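Local coordinates for protein 4-alpha-glucanotransferase (PDB 1TZ7) that is an amylomaltase, also called disproportionating enzyme or D-enzyme, of the 4-alpha-glucanotransferase family, built round an eight-stranded parallel alpha/beta barrel, at residues 244-249 with 273-278; 253-258 with 316-321; 259-264 with 323-328; 310-315 with 329-334. All blocks are in the same frame, centred on the assembly; numbering follows the deposited sequence.

Contact 1: residues 244-249 with 273-278; sequences LFKLDG and NPVYNW
Lys246 lays its aliphatic chain across Val275 and Tyr276, a lysine used as a hydrocarbon before it is used as a charge. Lys246 CB starts 3.8 Å from Val275 CG2, and CG keeps beside the same methyl while nearing Tyr276 O. Lys246 CD makes the closest approach, 3.6 Å to Val275 CG2. The chain, extended beyond CG, takes Lys246 CE past Tyr276 O at 3.9 Å and delivers NZ beyond the contact, to a salt bridge with Glu316 and a hydrogen bond with Tyr314 OH. The backbones are joined round a single bridge between Phe245 and Tyr276: Lys246 N donates to Val275 O (3.0 Å), and Asn277 N, at the N-cap position of helix 278-283, donates to Leu244 O (3.1 Å), which is also hydrogen-bonded to His281 NE2. Away from the lysine, the rings of Phe245 and Tyr276 point the same way and meet obliquely, CE2 of Phe245 lying 3.4 Å from CE2 of Tyr276 with planes 36° apart. Tyr276 OH bonds to Met229 O. Two backbone bonds thus fix the crossing of loop and strand end, while the apolar flank of Lys246 carries its ammonium to a buried carboxylate.

Contact 2: residues 253-258 with 316-321; sequences PLFVAG and EVPYGE
Val317 O accepts Val256 N in a nearly straight hydrogen bond of 2.9 Å, in the carbonyl plane, and Phe255 CA adds a weaker CA-H...O contact at 3.5 Å. The reciprocal bond from Val317 N to Val256 O is 3.2 Å long, which makes Val256 and Val317 an antiparallel hydrogen-bonded pair. Two residues further on, Tyr319 N reaches Leu254 O in a weak bond just as the chain enters the type II turn from Pro318 to Glu321.

The side chains divide between the two faces. On one, CG2 of Val256 meets CG2 of Val317 at 3.6 Å, and CG1 of Val256 touches Tyr319 CD1. On the other, Glu316 is stretched out, with CG turned opposite its own backbone N (chi1 -179°), so that CG packs 3.4 Å from Phe255 CB and the carboxylate spreads over the phenyl ring. The two planes are 22° apart, and OE2 sits 3.6 Å above the plane of the Phe255 ring, over its centre. An anion over a ring face would gain little by itself; OE2 is salt-bridged to Arg328 NH1 and OE1 to Lys246 NZ, with Tyr314 OH also bonded to OE1, and these cations probably offset the cost. Pro318 CG closes on the ring from another direction, near Phe255 CE1. Strands 255-259 and 313-318 are the two inner strands of a four-stranded antiparallel sheet whose members come from the excursions after barrel strands 222-227 and 302-305, an elaboration set outside the parallel alpha/beta barrel.

Contact 3: residues 259-264 with 323-328; sequences VPPDFF and TAVNGR
Ala324 meets Val259 at a change of backbone course: its methyl points toward residues 259-264 where the extended Thr323 gives way to a turn, and psi of 18° at Ala324 bends the chain that follows. Val259, at the end of its strand, remains extended (psi 154°) and presents its carbonyl. The setting is the loop end of a four-stranded antiparallel sheet, where the connection leaving strand 255-259 passes the connection between the hairpin strands 313-318 and 328-331. Ala324 CB lies 3.6 Å from Val259 O, the shortest approach between the two loops, and no hydrogen bond spans them.

Sequence explains part of that. Pro260 and Pro261 have no N-H to offer, so what they bring to the meeting is carbon: Pro260 CA and Pro261 CD both come within about 4.5 Å of Ala324 O, with Pro261 CD at 4.4 Å. That oxygen accepts its hydrogen bond from Trp315 NE1. Two weak bonds accompany the bend of the opposing loop: Thr323 OG1 receives Val325 N at 3.3 Å, with the geometry of an ST turn, and Gly327 N leans on Val325 O. The Val325 side chain starts outward, yet returns by one branch: with CG1 opposite its backbone N (chi1 169°), CG2 lies beside that N, and it is CG2 that grazes the proline ring, 4.4 Å from Pro261 CG.

Contact 4: residues 310-315 with 329-334; sequences GFEAYW and WVKAPG
Glu312 and Lys331 pair across the hairpin, Lys331 NZ donating at 2.8 Å to Glu312 OE1, which uses its syn lone pair. The second oxygen, OE2, is bridged to Arg309 NH2, so both oxygens of the carboxylate are held. The Glu312 backbone is used as well: its O accepts Ala332 N at 3.0 Å.

Further along, Tyr314 and Val330 exchange both of their backbone groups, Tyr314 N with Val330 O and Val330 N with Tyr314 O, each at 2.9 Å. This is the hydrogen-bonded pair of a beta hairpin made by strands 313-318 and 328-331, the latter an outermost strand of the four-stranded antiparallel sheet. The non-hydrogen-bonded pairs lie to either side of it, and Ala313 CA supplies a CA-H...O contact to Val330 O at 3.2 Å, a second approach to an oxygen already bonded.

Tyr314 has its CG between the backbone N and carbonyl carbon (chi1 66°), which lays the ring beside Val330, whose CB rests 3.7 Å above the ring plane toward its rim. Tyr314 OH is hydrogen-bonded to Glu316 OE1 and to Lys246 NZ. On the opposite face Trp315 and Trp329 form a T-shaped pair: the edge of the Trp315 six-membered ring meets the face of the Trp329 five-membered ring at 68°, with CZ3 of Trp315 3.7 Å from CD1 of Trp329. Trp315 NE1 donates to Ala324 O, and Arg309 makes a cation-pi contact with Trp329.

How the contacts relate
All four contacts belong to one antiparallel sheet and its approaches, and they show how chemistry follows position. Only contact 1, a junction of loop and strand end, is buried; contacts 2, 3 and 4 are all partly buried. Contacts 2 and 4 are strand pairings, sharing strand 313-318 with a different neighbour on each side, whereas contact 3, where two loops brush past each other, is the smallest and has no hydrogen bond across it. Paired backbones dominate 2 and 4, with contact 4 alone adding a salt bridge between its segments and a T-shaped tryptophan pair. Charged side chains tie neighbours together: Glu316 of contact 2 is bridged to contact 1 by a lysine and to contact 3 by an arginine.

Contact 1: residues 244-249 with 273-278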
loop_
_atom_site.group_PDB
_atom_site.type_symbol
_atom_site.label_atom_id
_atom_site.label_comp_id
_atom_site.label_asym_id
_atom_site.label_seq_id
_atom_site.Cartn_x
_atom_site.Cartn_y
_atom_site.Cartn_z
ATOM N N LEU A 244 8.092 -4.563 21.002
ATOM C CA LEU A 244 8.263 -5.166 19.671
ATOM C C LEU A 244 9.252 -4.361 18.795
ATOM O O LEU A 244 9.534 -4.740 17.653
ATOM C CB LEU A 244 6.899 -5.276 18.961
ATOM C CG LEU A 244 6.205 -6.658 18.965
ATOM C CD1 LEU A 244 6.455 -7.426 20.238
ATOM C CD2 LEU A 244 4.724 -6.507 18.715
ATOM N N PHE A 245 9.771 -3.264 19.340
ATOM C CA PHE A 245 10.727 -2.415 18.624
ATOM C C PHE A 245 11.964 -2.162 19.476
ATOM O O PHE A 245 11.938 -2.353 20.694
ATOM C CB PHE A 245 10.071 -1.086 18.249
ATOM C CG PHE A 245 8.823 -1.244 17.457
ATOM C CD1 PHE A 245 7.608 -1.469 18.089
ATOM C CD2 PHE A 245 8.852 -1.187 16.069
ATOM C CE1 PHE A 245 6.441 -1.627 17.352
ATOM C CE2 PHE A 245 7.688 -1.344 15.329
ATOM C CZ PHE A 245 6.483 -1.564 15.973
ATOM N N LYS A 246 13.051 -1.734 18.834
ATOM C CA LYS A 246 14.305 -1.490 19.541
ATOM C C LYS A 246 14.326 -0.076 20.093
ATOM O O LYS A 246 14.806 0.846 19.445
ATOM C CB LYS A 246 15.503 -1.731 18.618
ATOM C CG LYS A 246 15.738 -3.211 18.293
ATOM C CD LYS A 246 17.127 -3.458 17.724
ATOM C CE LYS A 246 17.411 -4.949 17.591
ATOM N NZ LYS A 246 18.627 -5.221 16.784
ATOM N N LEU A 247 13.785 0.081 21.300
ATOM C CA LEU A 247 13.748 1.369 21.978
ATOM C C LEU A 247 14.547 1.300 23.273
ATOM O O LEU A 247 14.796 0.218 23.802
ATOM C CB LEU A 247 12.300 1.767 22.288
ATOM C CG LEU A 247 11.264 1.529 21.182
ATOM C CD1 LEU A 247 9.865 1.908 21.671
ATOM C CD2 LEU A 247 11.620 2.307 19.920
ATOM N N ASP A 248 14.945 2.463 23.782
ATOM C CA ASP A 248 15.672 2.541 25.043
ATOM C C ASP A 248 14.693 2.702 26.220
ATOM O O ASP A 248 13.493 2.473 26.070
ATOM C CB ASP A 248 16.682 3.708 25.009
ATOM C CG ASP A 248 16.011 5.063 24.846
ATOM O OD1 ASP A 248 16.709 6.030 24.473
ATOM O OD2 ASP A 248 14.800 5.255 25.064
ATOM N N GLY A 249 15.215 3.091 27.382
ATOM C CA GLY A 249 14.406 3.220 28.584
ATOM C C GLY A 249 13.283 4.247 28.460
ATOM O O GLY A 249 12.226 4.092 29.075
ATOM N N ASN A 273 12.000 4.884 10.456
ATOM C CA ASN A 273 11.196 3.966 11.270
ATOM C C ASN A 273 12.069 3.343 12.353
ATOM O O ASN A 273 13.251 3.155 12.152
ATOM C CB ASN A 273 10.589 2.845 10.400
ATOM C CG ASN A 273 9.943 3.369 9.118
ATOM O OD1 ASN A 273 10.621 3.606 8.124
ATOM N ND2 ASN A 273 8.622 3.538 9.142
ATOM N N PRO A 274 11.483 3.014 13.494
ATOM C CA PRO A 274 12.160 2.159 14.467
ATOM C C PRO A 274 12.209 0.728 13.948
ATOM O O PRO A 274 11.264 0.294 13.311
ATOM C CB PRO A 274 11.269 2.263 15.704
ATOM C CG PRO A 274 9.915 2.567 15.167
ATOM C CD PRO A 274 10.131 3.395 13.935
ATOM N N VAL A 275 13.304 0.022 14.194
ATOM C CA VAL A 275 13.434 -1.353 13.731
ATOM C C VAL A 275 12.789 -2.299 14.721
ATOM O O VAL A 275 12.595 -1.957 15.886
ATOM C CB VAL A 275 14.919 -1.760 13.513
ATOM C CG1 VAL A 275 15.581 -0.835 12.506
ATOM C CG2 VAL A 275 15.686 -1.766 14.836
ATOM N N TYR A 276 12.449 -3.489 14.252
ATOM C CA TYR A 276 11.849 -4.501 15.096
ATOM C C TYR A 276 12.901 -5.116 16.020
ATOM O O TYR A 276 14.029 -5.375 15.606
ATOM C CB TYR A 276 11.214 -5.603 14.235
ATOM C CG TYR A 276 9.959 -5.171 13.482
ATOM C CD1 TYR A 276 9.838 -5.391 12.115
ATOM C CD2 TYR A 276 8.895 -4.557 14.145
ATOM C CE1 TYR A 276 8.695 -5.007 11.417
ATOM C CE2 TYR A 276 7.746 -4.167 13.458
ATOM C CZ TYR A 276 7.654 -4.396 12.090
ATOM O OH TYR A 276 6.517 -4.017 11.393
ATOM N N ASN A 277 12.522 -5.337 17.272
ATOM C CA ASN A 277 13.222 -6.281 18.128
ATOM C C ASN A 277 12.718 -7.700 17.863
ATOM O O ASN A 277 11.818 -8.185 18.540
ATOM C CB ASN A 277 13.011 -5.921 19.596
ATOM C CG ASN A 277 13.905 -6.715 20.522
ATOM O OD1 ASN A 277 15.110 -6.528 20.543
ATOM N ND2 ASN A 277 13.315 -7.601 21.290
ATOM N N TRP A 278 13.307 -8.355 16.870
ATOM C CA TRP A 278 12.757 -9.599 16.327
ATOM C C TRP A 278 12.785 -10.740 17.340
ATOM O O TRP A 278 11.975 -11.663 17.266
ATOM C CB TRP A 278 13.500 -10.004 15.056
ATOM C CG TRP A 278 12.925 -9.384 13.822
ATOM C CD1 TRP A 278 13.461 -8.366 13.092
ATOM C CD2 TRP A 278 11.701 -9.737 13.177
ATOM N NE1 TRP A 278 12.645 -8.064 12.028
ATOM C CE2 TRP A 278 11.557 -8.892 12.056
ATOM C CE3 TRP A 278 10.704 -10.686 13.428
ATOM C CZ2 TRP A 278 10.461 -8.970 11.192
ATOM C CZ3 TRP A 278 9.611 -10.760 12.561
ATOM C CH2 TRP A 278 9.503 -9.911 11.465
#

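Contact 2: residues 253-258 with 316-321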
loop_
_atom_site.group_PDB
_atom_site.type_symbol
_atom_site.label_atom_id
_atom_site.label_comp_id
_atom_site.label_asym_id
_atom_site.label_seq_id
_atom_site.Cartn_x
_atom_site.Cartn_y
_atom_site.Cartn_z
ATOM N N PRO A 253 13.715 5.600 19.924
ATOM C CA PRO A 253 14.386 4.598 19.093
ATOM C C PRO A 253 15.869 4.475 19.422
ATOM O O PRO A 253 16.571 5.480 19.492
ATOM C CB PRO A 253 14.189 5.132 17.665
ATOM C CG PRO A 253 13.023 6.050 17.756
ATOM C CD PRO A 253 13.072 6.649 19.114
ATOM N N LEU A 254 16.325 3.247 19.636
ATOM C CA LEU A 254 17.744 2.959 19.796
ATOM C C LEU A 254 18.385 2.729 18.422
ATOM O O LEU A 254 19.532 3.100 18.194
ATOM C CB LEU A 254 17.928 1.719 20.685
ATOM C CG LEU A 254 19.277 1.526 21.393
ATOM C CD1 LEU A 254 19.628 2.724 22.280
ATOM C CD2 LEU A 254 19.248 0.242 22.216
ATOM N N PHE A 255 17.630 2.111 17.515
ATOM C CA PHE A 255 18.041 1.999 16.114
ATOM C C PHE A 255 16.869 2.301 15.177
ATOM O O PHE A 255 15.707 2.113 15.541
ATOM C CB PHE A 255 18.588 0.600 15.831
ATOM C CG PHE A 255 19.838 0.264 16.608
ATOM C CD1 PHE A 255 21.092 0.620 16.125
ATOM C CD2 PHE A 255 19.758 -0.408 17.820
ATOM C CE1 PHE A 255 22.245 0.311 16.839
ATOM C CE2 PHE A 255 20.910 -0.718 18.538
ATOM C CZ PHE A 255 22.150 -0.358 18.044
ATOM N N VAL A 256 17.181 2.766 13.967
ATOM C CA VAL A 256 16.151 3.087 12.977
ATOM C C VAL A 256 16.427 2.405 11.631
ATOM O O VAL A 256 17.513 1.871 11.401
ATOM C CB VAL A 256 16.017 4.628 12.759
ATOM C CG1 VAL A 256 15.421 5.288 13.987
ATOM C CG2 VAL A 256 17.366 5.250 12.407
ATOM N N ALA A 257 15.432 2.431 10.752
ATOM C CA ALA A 257 15.429 1.587 9.569
ATOM C C ALA A 257 15.973 2.341 8.369
ATOM O O ALA A 257 16.037 3.569 8.367
ATOM C CB ALA A 257 14.021 1.088 9.285
ATOM N N GLY A 258 16.361 1.591 7.351
ATOM C CA GLY A 258 16.842 2.161 6.111
ATOM C C GLY A 258 17.434 1.098 5.208
ATOM O O GLY A 258 17.191 -0.095 5.397
ATOM N N GLU A 316 20.186 -1.735 9.831
ATOM C CA GLU A 316 19.965 -1.122 11.135
ATOM C C GLU A 316 21.030 -0.042 11.396
ATOM O O GLU A 316 22.216 -0.339 11.427
ATOM C CB GLU A 316 20.050 -2.196 12.216
ATOM C CG GLU A 316 19.815 -1.700 13.623
ATOM C CD GLU A 316 19.975 -2.799 14.656
ATOM O OE1 GLU A 316 18.981 -3.503 14.942
ATOM O OE2 GLU A 316 21.093 -2.963 15.177
ATOM N N VAL A 317 20.590 1.207 11.590
ATOM C CA VAL A 317 21.519 2.327 11.841
ATOM C C VAL A 317 21.210 3.034 13.192
ATOM O O VAL A 317 20.057 3.233 13.542
ATOM C CB VAL A 317 21.487 3.380 10.671
ATOM C CG1 VAL A 317 21.070 2.721 9.357
ATOM C CG2 VAL A 317 20.564 4.549 11.004
ATOM N N PRO A 318 22.262 3.398 13.934
ATOM C CA PRO A 318 22.108 4.093 15.233
ATOM C C PRO A 318 21.290 5.395 15.152
ATOM O O PRO A 318 21.491 6.210 14.236
ATOM C CB PRO A 318 23.555 4.410 15.631
ATOM C CG PRO A 318 24.383 3.423 14.894
ATOM C CD PRO A 318 23.676 3.158 13.603
ATOM N N TYR A 319 20.384 5.580 16.115
ATOM C CA TYR A 319 19.533 6.769 16.164
ATOM C C TYR A 319 20.373 8.007 16.433
ATOM O O TYR A 319 21.303 7.975 17.249
ATOM C CB TYR A 319 18.463 6.614 17.257
ATOM C CG TYR A 319 17.592 7.846 17.460
ATOM C CD1 TYR A 319 16.676 8.246 16.486
ATOM C CD2 TYR A 319 17.682 8.605 18.626
ATOM C CE1 TYR A 319 15.875 9.371 16.667
ATOM C CE2 TYR A 319 16.887 9.731 18.817
ATOM C CZ TYR A 319 15.985 10.108 17.832
ATOM O OH TYR A 319 15.197 11.215 18.012
ATOM N N GLY A 320 20.047 9.099 15.745
ATOM C CA GLY A 320 20.837 10.317 15.823
ATOM C C GLY A 320 21.712 10.511 14.598
ATOM O O GLY A 320 22.181 11.618 14.331
ATOM N N GLU A 321 21.933 9.430 13.853
ATOM C CA GLU A 321 22.683 9.497 12.604
ATOM C C GLU A 321 21.887 10.266 11.550
ATOM O O GLU A 321 20.668 10.135 11.466
ATOM C CB GLU A 321 23.006 8.084 12.097
ATOM C CG GLU A 321 24.191 8.019 11.140
ATOM C CD GLU A 321 25.532 8.131 11.847
ATOM O OE1 GLU A 321 25.548 8.300 13.081
ATOM O OE2 GLU A 321 26.571 8.050 11.162
#

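Contact 3: residues 259-264 with 323-328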
loop_
_atom_site.group_PDB
_atom_site.type_symbol
_atom_site.label_atom_id
_atom_site.label_comp_id
_atom_site.label_asym_id
_atom_site.label_seq_id
_atom_site.Cartn_x
_atom_site.Cartn_y
_atom_site.Cartn_z
ATOM N N VAL A 259 18.205 1.535 4.218
ATOM C CA VAL A 259 19.008 0.628 3.397
ATOM C C VAL A 259 20.389 1.246 3.134
ATOM O O VAL A 259 20.541 2.467 3.159
ATOM C CB VAL A 259 18.310 0.321 2.041
ATOM C CG1 VAL A 259 17.169 -0.665 2.240
ATOM C CG2 VAL A 259 17.808 1.601 1.388
ATOM N N PRO A 260 21.391 0.400 2.889
ATOM C CA PRO A 260 22.776 0.867 2.752
ATOM C C PRO A 260 23.015 1.607 1.434
ATOM O O PRO A 260 22.151 1.587 0.565
ATOM C CB PRO A 260 23.587 -0.433 2.791
ATOM C CG PRO A 260 22.660 -1.472 2.282
ATOM C CD PRO A 260 21.283 -1.060 2.715
ATOM N N PRO A 261 24.174 2.253 1.299
ATOM C CA PRO A 261 24.554 2.915 0.042
ATOM C C PRO A 261 24.557 1.952 -1.152
ATOM O O PRO A 261 25.091 0.847 -1.046
ATOM C CB PRO A 261 25.979 3.419 0.327
ATOM C CG PRO A 261 26.077 3.488 1.817
ATOM C CD PRO A 261 25.205 2.408 2.343
ATOM N N ASP A 262 23.965 2.380 -2.270
ATOM C CA ASP A 262 23.965 1.585 -3.503
ATOM C C ASP A 262 25.024 2.125 -4.462
ATOM O O ASP A 262 25.901 2.888 -4.063
ATOM C CB ASP A 262 22.581 1.631 -4.195
ATOM C CG ASP A 262 21.426 1.726 -3.211
ATOM O OD1 ASP A 262 21.630 2.212 -2.082
ATOM O OD2 ASP A 262 20.271 1.344 -3.492
ATOM N N PHE A 263 24.934 1.722 -5.728
ATOM C CA PHE A 263 25.540 2.484 -6.825
ATOM C C PHE A 263 24.500 3.421 -7.470
ATOM O O PHE A 263 24.858 4.384 -8.156
ATOM C CB PHE A 263 26.160 1.537 -7.883
ATOM C CG PHE A 263 25.149 0.671 -8.607
ATOM C CD1 PHE A 263 24.726 -0.544 -8.060
ATOM C CD2 PHE A 263 24.631 1.061 -9.843
ATOM C CE1 PHE A 263 23.797 -1.347 -8.730
ATOM C CE2 PHE A 263 23.703 0.260 -10.516
ATOM C CZ PHE A 263 23.289 -0.944 -9.956
ATOM N N PHE A 264 23.216 3.126 -7.239
ATOM C CA PHE A 264 22.134 4.091 -7.482
ATOM C C PHE A 264 22.296 5.319 -6.574
ATOM O O PHE A 264 22.726 6.383 -7.024
ATOM C CB PHE A 264 20.757 3.435 -7.227
ATOM C CG PHE A 264 20.086 2.911 -8.473
ATOM C CD1 PHE A 264 18.722 3.115 -8.683
ATOM C CD2 PHE A 264 20.812 2.210 -9.433
ATOM C CE1 PHE A 264 18.096 2.630 -9.832
ATOM C CE2 PHE A 264 20.189 1.725 -10.582
ATOM C CZ PHE A 264 18.829 1.937 -10.778
ATOM N N THR A 323 22.596 10.155 8.190
ATOM C CA THR A 323 22.473 9.293 7.009
ATOM C C THR A 323 22.468 7.814 7.411
ATOM O O THR A 323 22.611 7.479 8.589
ATOM C CB THR A 323 23.635 9.558 6.026
ATOM O OG1 THR A 323 24.803 8.839 6.442
ATOM C CG2 THR A 323 24.073 11.032 6.057
ATOM N N ALA A 324 22.312 6.938 6.418
ATOM C CA ALA A 324 22.217 5.496 6.664
ATOM C C ALA A 324 23.549 4.781 6.378
ATOM O O ALA A 324 23.585 3.564 6.223
ATOM C CB ALA A 324 21.105 4.895 5.814
ATOM N N VAL A 325 24.635 5.546 6.319
ATOM C CA VAL A 325 25.935 5.008 5.919
ATOM C C VAL A 325 26.500 4.064 6.983
ATOM O O VAL A 325 27.044 3.008 6.658
ATOM C CB VAL A 325 26.966 6.158 5.657
ATOM C CG1 VAL A 325 28.382 5.596 5.498
ATOM C CG2 VAL A 325 26.570 6.954 4.432
ATOM N N ASN A 326 26.367 4.450 8.252
ATOM C CA ASN A 326 27.011 3.724 9.352
ATOM C C ASN A 326 26.070 2.706 10.006
ATOM O O ASN A 326 25.970 2.636 11.231
ATOM C CB ASN A 326 27.530 4.707 10.403
ATOM C CG ASN A 326 28.836 5.349 9.999
ATOM O OD1 ASN A 326 29.888 5.040 10.552
ATOM N ND2 ASN A 326 28.776 6.247 9.027
ATOM N N GLY A 327 25.391 1.919 9.180
ATOM C CA GLY A 327 24.526 0.861 9.672
ATOM C C GLY A 327 25.170 -0.511 9.563
ATOM O O GLY A 327 26.380 -0.631 9.360
ATOM N N ARG A 328 24.352 -1.550 9.700
ATOM C CA ARG A 328 24.805 -2.923 9.508
ATOM C C ARG A 328 23.632 -3.842 9.210
ATOM O O ARG A 328 22.499 -3.553 9.569
ATOM C CB ARG A 328 25.544 -3.421 10.747
ATOM C CG ARG A 328 24.744 -3.292 12.048
ATOM C CD ARG A 328 25.112 -4.338 13.110
ATOM N NE ARG A 328 25.204 -3.760 14.382
ATOM C CZ ARG A 328 24.314 -3.790 15.374
ATOM N NH1 ARG A 328 23.186 -4.509 15.365
ATOM N NH2 ARG A 328 24.635 -3.119 16.440
#

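Contact 4: residues 310-315 with 329-334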
loop_
_atom_site.group_PDB
_atom_site.type_symbol
_atom_site.label_atom_id
_atom_site.label_comp_id
_atom_site.label_asym_id
_atom_site.label_seq_id
_atom_site.Cartn_x
_atom_site.Cartn_y
_atom_site.Cartn_z
ATOM N N GLY A 310 13.859 -7.784 4.133
ATOM C CA GLY A 310 13.996 -7.472 5.549
ATOM C C GLY A 310 13.658 -8.634 6.489
ATOM O O GLY A 310 14.050 -8.623 7.652
ATOM N N PHE A 311 12.925 -9.627 5.985
ATOM C CA PHE A 311 12.580 -10.807 6.785
ATOM C C PHE A 311 13.768 -11.771 6.886
ATOM O O PHE A 311 13.821 -12.610 7.781
ATOM C CB PHE A 311 11.368 -11.523 6.188
ATOM C CG PHE A 311 10.085 -10.723 6.262
ATOM C CD1 PHE A 311 9.401 -10.373 5.106
ATOM C CD2 PHE A 311 9.565 -10.327 7.489
ATOM C CE1 PHE A 311 8.224 -9.640 5.172
ATOM C CE2 PHE A 311 8.390 -9.592 7.555
ATOM C CZ PHE A 311 7.720 -9.251 6.391
ATOM N N GLU A 312 14.719 -11.638 5.964
ATOM C CA GLU A 312 15.981 -12.382 6.041
ATOM C C GLU A 312 17.034 -11.588 6.809
ATOM O O GLU A 312 17.694 -12.116 7.694
ATOM C CB GLU A 312 16.497 -12.700 4.629
ATOM C CG GLU A 312 17.677 -13.673 4.600
ATOM C CD GLU A 312 19.024 -12.975 4.764
ATOM O OE1 GLU A 312 19.929 -13.558 5.408
ATOM O OE2 GLU A 312 19.176 -11.846 4.255
ATOM N N ALA A 313 17.190 -10.320 6.447
ATOM C CA ALA A 313 18.091 -9.410 7.158
ATOM C C ALA A 313 17.712 -7.960 6.855
ATOM O O ALA A 313 17.305 -7.639 5.742
ATOM C CB ALA A 313 19.543 -9.675 6.754
ATOM N N TYR A 314 17.849 -7.091 7.852
ATOM C CA TYR A 314 17.447 -5.696 7.704
ATOM C C TYR A 314 18.584 -4.743 8.055
ATOM O O TYR A 314 19.439 -5.051 8.889
ATOM C CB TYR A 314 16.220 -5.396 8.573
ATOM C CG TYR A 314 16.474 -5.478 10.059
ATOM C CD1 TYR A 314 16.786 -4.340 10.793
ATOM C CD2 TYR A 314 16.390 -6.696 10.735
ATOM C CE1 TYR A 314 17.015 -4.408 12.154
ATOM C CE2 TYR A 314 16.617 -6.775 12.096
ATOM C CZ TYR A 314 16.931 -5.627 12.803
ATOM O OH TYR A 314 17.158 -5.694 14.156
ATOM N N TRP A 315 18.585 -3.587 7.408
ATOM C CA TRP A 315 19.603 -2.581 7.635
ATOM C C TRP A 315 19.258 -1.759 8.885
ATOM O O TRP A 315 18.178 -1.172 8.980
ATOM C CB TRP A 315 19.724 -1.673 6.408
ATOM C CG TRP A 315 20.894 -0.729 6.453
ATOM C CD1 TRP A 315 20.846 0.625 6.598
ATOM C CD2 TRP A 315 22.281 -1.069 6.338
ATOM N NE1 TRP A 315 22.115 1.149 6.585
ATOM C CE2 TRP A 315 23.017 0.129 6.428
ATOM C CE3 TRP A 315 22.983 -2.270 6.172
ATOM C CZ2 TRP A 315 24.412 0.163 6.356
ATOM C CZ3 TRP A 315 24.375 -2.231 6.101
ATOM C CH2 TRP A 315 25.067 -1.026 6.194
ATOM N N TRP A 329 23.913 -4.955 8.552
ATOM C CA TRP A 329 22.899 -5.953 8.285
ATOM C C TRP A 329 22.688 -6.830 9.515
ATOM O O TRP A 329 23.633 -7.395 10.055
ATOM C CB TRP A 329 23.291 -6.808 7.084
ATOM C CG TRP A 329 23.133 -6.091 5.763
ATOM C CD1 TRP A 329 24.135 -5.680 4.924
ATOM C CD2 TRP A 329 21.905 -5.703 5.137
ATOM N NE1 TRP A 329 23.600 -5.061 3.817
ATOM C CE2 TRP A 329 22.234 -5.063 3.922
ATOM C CE3 TRP A 329 20.552 -5.830 5.479
ATOM C CZ2 TRP A 329 21.263 -4.556 3.053
ATOM C CZ3 TRP A 329 19.590 -5.323 4.610
ATOM C CH2 TRP A 329 19.955 -4.695 3.415
ATOM N N VAL A 330 21.438 -6.928 9.953
ATOM C CA VAL A 330 21.079 -7.748 11.101
ATOM C C VAL A 330 20.081 -8.825 10.681
ATOM O O VAL A 330 19.029 -8.522 10.112
ATOM C CB VAL A 330 20.448 -6.897 12.218
ATOM C CG1 VAL A 330 20.107 -7.765 13.430
ATOM C CG2 VAL A 330 21.387 -5.754 12.618
ATOM N N LYS A 331 20.414 -10.082 10.966
ATOM C CA LYS A 331 19.576 -11.214 10.562
ATOM C C LYS A 331 18.247 -11.194 11.306
ATOM O O LYS A 331 18.206 -10.967 12.510
ATOM C CB LYS A 331 20.303 -12.541 10.824
ATOM C CG LYS A 331 21.579 -12.736 9.985
ATOM C CD LYS A 331 21.253 -13.113 8.541
ATOM C CE LYS A 331 22.523 -13.316 7.711
ATOM N NZ LYS A 331 22.408 -12.722 6.345
ATOM N N ALA A 332 17.161 -11.419 10.566
ATOM C CA ALA A 332 15.831 -11.589 11.149
ATOM C C ALA A 332 15.361 -13.047 10.953
ATOM O O ALA A 332 15.853 -13.742 10.075
ATOM C CB ALA A 332 14.842 -10.616 10.488
ATOM N N PRO A 333 14.409 -13.492 11.770
ATOM C CA PRO A 333 14.008 -14.904 11.793
ATOM C C PRO A 333 12.915 -15.229 10.761
ATOM O O PRO A 333 11.832 -15.666 11.129
ATOM C CB PRO A 333 13.474 -15.077 13.211
ATOM C CG PRO A 333 12.864 -13.735 13.546
ATOM C CD PRO A 333 13.642 -12.690 12.741
ATOM N N GLY A 334 13.217 -15.015 9.485
ATOM C CA GLY A 334 12.236 -15.154 8.426
ATOM C C GLY A 334 11.749 -16.582 8.269
ATOM O O GLY A 334 10.562 -16.815 8.042
#